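Long-range contact in Blr6230 protein (Bradyrhizobium diazoefficiens USDA 110, PDB 5NGG), which probably hydrolyses beta-lactam antibiotics as a zinc-dependent metallo-beta-lactamase of subclass B3: residues L104-K114 with D144-D153. Residues are numbered along the deposited sequence; the frame is centred on the assembly and turned at random.
Sequences LDHTGGFAEIK and DLAFPAVKVD. With ZN (zinc ion), chain C.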
# COMPACT_ATOMS: atom_id res chain seq x y z
N LEU A 104 -8.85 0.43 5.87
CA LEU A 104 -9.94 0.92 5.01
C LEU A 104 -9.51 1.91 3.93
O LEU A 104 -10.17 2.00 2.91
CB LEU A 104 -11.07 1.54 5.82
CG LEU A 104 -10.95 2.97 6.30
CD1 LEU A 104 -12.32 3.50 6.75
CD2 LEU A 104 -9.94 3.09 7.42
N ASP A 105 -8.43 2.67 4.16
CA ASP A 105 -7.96 3.61 3.16
C ASP A 105 -7.28 2.94 1.97
O ASP A 105 -7.00 3.62 0.97
CB ASP A 105 -7.08 4.71 3.78
CG ASP A 105 -5.90 4.22 4.60
OD1 ASP A 105 -6.03 3.22 5.35
OD2 ASP A 105 -4.84 4.91 4.48
N HIS A 106 -7.06 1.62 2.05
CA HIS A 106 -6.49 0.84 0.95
C HIS A 106 -7.41 -0.29 0.47
O HIS A 106 -7.20 -0.83 -0.61
CB HIS A 106 -5.13 0.28 1.34
CG HIS A 106 -4.23 1.34 1.91
ND1 HIS A 106 -3.75 2.38 1.15
CD2 HIS A 106 -3.89 1.62 3.18
CE1 HIS A 106 -3.11 3.23 1.93
NE2 HIS A 106 -3.17 2.78 3.18
N THR A 107 -8.42 -0.64 1.26
CA THR A 107 -9.29 -1.79 0.96
C THR A 107 -10.72 -1.42 0.63
O THR A 107 -11.54 -2.30 0.38
CB THR A 107 -9.36 -2.71 2.18
OG1 THR A 107 -9.96 -1.95 3.23
CG2 THR A 107 -8.01 -3.22 2.64
N GLY A 108 -11.02 -0.12 0.65
CA GLY A 108 -12.39 0.35 0.58
C GLY A 108 -13.15 -0.03 -0.66
O GLY A 108 -14.38 -0.07 -0.63
N GLY A 109 -12.44 -0.30 -1.76
CA GLY A 109 -13.07 -0.69 -3.01
C GLY A 109 -12.96 -2.16 -3.38
O GLY A 109 -13.42 -2.54 -4.47
N PHE A 110 -12.34 -2.97 -2.51
CA PHE A 110 -12.10 -4.36 -2.89
C PHE A 110 -13.39 -5.16 -3.14
O PHE A 110 -13.49 -5.86 -4.16
CB PHE A 110 -11.28 -5.10 -1.83
CG PHE A 110 -9.80 -4.74 -1.79
CD1 PHE A 110 -9.16 -4.02 -2.77
CD2 PHE A 110 -9.03 -5.21 -0.74
CE1 PHE A 110 -7.79 -3.76 -2.69
CE2 PHE A 110 -7.68 -4.96 -0.67
CZ PHE A 110 -7.05 -4.24 -1.65
N ALA A 111 -14.34 -5.12 -2.21
CA ALA A 111 -15.55 -5.92 -2.39
C ALA A 111 -16.27 -5.54 -3.67
O ALA A 111 -16.76 -6.41 -4.44
CB ALA A 111 -16.45 -5.77 -1.18
N GLU A 112 -16.35 -4.23 -3.93
CA GLU A 112 -17.05 -3.73 -5.11
C GLU A 112 -16.36 -4.16 -6.39
O GLU A 112 -17.00 -4.67 -7.33
CB GLU A 112 -17.15 -2.22 -5.06
CG GLU A 112 -17.79 -1.60 -6.28
CD GLU A 112 -18.14 -0.15 -6.12
OE1 GLU A 112 -18.36 0.31 -4.98
OE2 GLU A 112 -18.25 0.53 -7.16
N ILE A 113 -15.05 -3.93 -6.46
CA ILE A 113 -14.33 -4.26 -7.69
C ILE A 113 -14.29 -5.77 -7.91
O ILE A 113 -14.43 -6.23 -9.04
CB ILE A 113 -12.96 -3.56 -7.76
CG1 ILE A 113 -13.18 -2.05 -7.96
CG2 ILE A 113 -12.10 -4.11 -8.90
CD1 ILE A 113 -11.98 -1.17 -7.73
N LYS A 114 -14.09 -6.56 -6.85
CA LYS A 114 -14.08 -8.01 -6.99
C LYS A 114 -15.41 -8.53 -7.55
O LYS A 114 -15.43 -9.39 -8.44
CB LYS A 114 -13.75 -8.65 -5.65
CG LYS A 114 -13.70 -10.16 -5.70
CD LYS A 114 -13.04 -10.72 -4.46
CE LYS A 114 -12.93 -12.22 -4.60
NZ LYS A 114 -12.66 -12.87 -3.29
N ASP A 144 -16.10 3.73 12.11
CA ASP A 144 -15.51 4.65 11.14
C ASP A 144 -14.19 4.12 10.56
O ASP A 144 -13.62 4.75 9.65
CB ASP A 144 -15.43 6.06 11.73
CG ASP A 144 -16.81 6.67 11.95
OD1 ASP A 144 -17.49 7.01 10.97
OD2 ASP A 144 -17.22 6.79 13.13
N LEU A 145 -13.71 2.97 11.05
CA LEU A 145 -12.56 2.29 10.45
C LEU A 145 -12.95 0.98 9.75
O LEU A 145 -12.10 0.25 9.24
CB LEU A 145 -11.49 2.06 11.51
CG LEU A 145 -10.94 3.31 12.22
CD1 LEU A 145 -9.98 2.90 13.32
CD2 LEU A 145 -10.25 4.25 11.23
N ALA A 146 -14.25 0.70 9.69
CA ALA A 146 -14.74 -0.48 9.00
C ALA A 146 -14.74 -0.28 7.49
O ALA A 146 -14.70 0.83 6.97
CB ALA A 146 -16.14 -0.80 9.50
N PHE A 147 -14.79 -1.41 6.79
CA PHE A 147 -14.88 -1.40 5.32
C PHE A 147 -15.65 -2.62 4.85
O PHE A 147 -15.80 -3.56 5.61
CB PHE A 147 -13.49 -1.32 4.68
CG PHE A 147 -12.57 -2.44 5.05
CD1 PHE A 147 -12.52 -3.62 4.31
CD2 PHE A 147 -11.72 -2.31 6.14
CE1 PHE A 147 -11.65 -4.64 4.65
CE2 PHE A 147 -10.83 -3.31 6.49
CZ PHE A 147 -10.80 -4.49 5.74
N PRO A 148 -16.09 -2.64 3.59
CA PRO A 148 -16.87 -3.82 3.14
C PRO A 148 -16.00 -5.08 3.08
O PRO A 148 -14.97 -5.10 2.44
CB PRO A 148 -17.37 -3.39 1.75
CG PRO A 148 -17.37 -1.90 1.79
CD PRO A 148 -16.14 -1.55 2.59
N ALA A 149 -16.44 -6.10 3.81
CA ALA A 149 -15.66 -7.33 3.96
C ALA A 149 -15.49 -8.02 2.61
O ALA A 149 -16.39 -8.02 1.76
CB ALA A 149 -16.31 -8.26 4.98
N VAL A 150 -14.33 -8.64 2.43
CA VAL A 150 -13.99 -9.27 1.16
C VAL A 150 -13.22 -10.56 1.42
O VAL A 150 -12.34 -10.60 2.31
CB VAL A 150 -13.18 -8.25 0.29
CG1 VAL A 150 -11.88 -7.81 0.96
CG2 VAL A 150 -12.97 -8.76 -1.12
N LYS A 151 -13.52 -11.59 0.62
CA LYS A 151 -12.84 -12.87 0.74
C LYS A 151 -11.48 -12.85 0.05
O LYS A 151 -11.32 -12.28 -1.04
CB LYS A 151 -13.71 -13.99 0.19
CG LYS A 151 -14.98 -14.14 1.00
CD LYS A 151 -15.79 -15.35 0.61
CE LYS A 151 -16.79 -15.69 1.70
NZ LYS A 151 -16.16 -16.42 2.84
N VAL A 152 -10.50 -13.48 0.69
CA VAL A 152 -9.17 -13.58 0.15
C VAL A 152 -9.08 -14.91 -0.61
O VAL A 152 -9.34 -15.99 -0.06
CB VAL A 152 -8.12 -13.53 1.28
CG1 VAL A 152 -6.72 -13.81 0.74
CG2 VAL A 152 -8.17 -12.18 1.98
N ASP A 153 -8.70 -14.83 -1.88
CA ASP A 153 -8.57 -16.02 -2.73
C ASP A 153 -7.22 -16.72 -2.59
O ASP A 153 -7.14 -17.94 -2.76
CB ASP A 153 -8.86 -15.67 -4.17
CG ASP A 153 -10.26 -15.13 -4.34
OD1 ASP A 153 -11.19 -15.95 -4.30
OD2 ASP A 153 -10.43 -13.90 -4.48
ZN ZN C . -2.90 4.09 4.75
O HOH W 1 -9.44 -0.22 8.63
O HOH W 2 -3.52 3.17 6.48
O HOH W 3 -14.05 -3.59 0.27
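Thr107 sits over one face of the Phe147 ring, its OG1 3.1 Å above the plane and over the ring centre, while its CB makes a CH-pi contact with the same face. With chi1 at 62°, OG1 lies between the backbone N and the carbonyl carbon, which puts the hydroxyl ahead of CB on the way to the ring. Leu104 flanks the pair: its CB packs on Phe147 CB, CD2 meets Leu145 CD2 at 4.0 Å, and CD1 rests against the carbonyl oxygens of Asp144 and Ala146.

Farther along, Ala111 CB packs on Pro148 CB. Val150 CG1 packs on Phe110 CB at 3.9 Å, near the plane of the ring at its edge, and Val150 CG2 meets Lys114 CD at 3.9 Å as the two chains cross at a slant. That lysine, extended beyond CG, ends in a double grip: NZ donates to Lys151 O at 2.7 Å, from above the carbonyl plane, and forms a salt bridge with Asp153 OD2, also at 2.7 Å, on its syn side but tilted 31° out of the carboxylate plane. Leu121 N holds this same oxygen as well.

Two waters complete the seam. One links Leu104 N to Leu145 O; the other accepts from Ala111 N and donates to Thr107 O and Pro148 O, tying the first residue of the type I turn Thr107–Phe110 and the start of helix 110-117 to the loop. Leu131 of helix 128-133 touches both Thr107 and Phe110.

The loop thus packs on Leu104 and Thr107, which flank Asp105 and His106 in sequence. These two bind a zinc ion together with a water, with His242 among the ligands from elsewhere; they close the HxHxDH motif of the metallo-beta-lactamase fold, whose His101 and His103 bind a second zinc with His177.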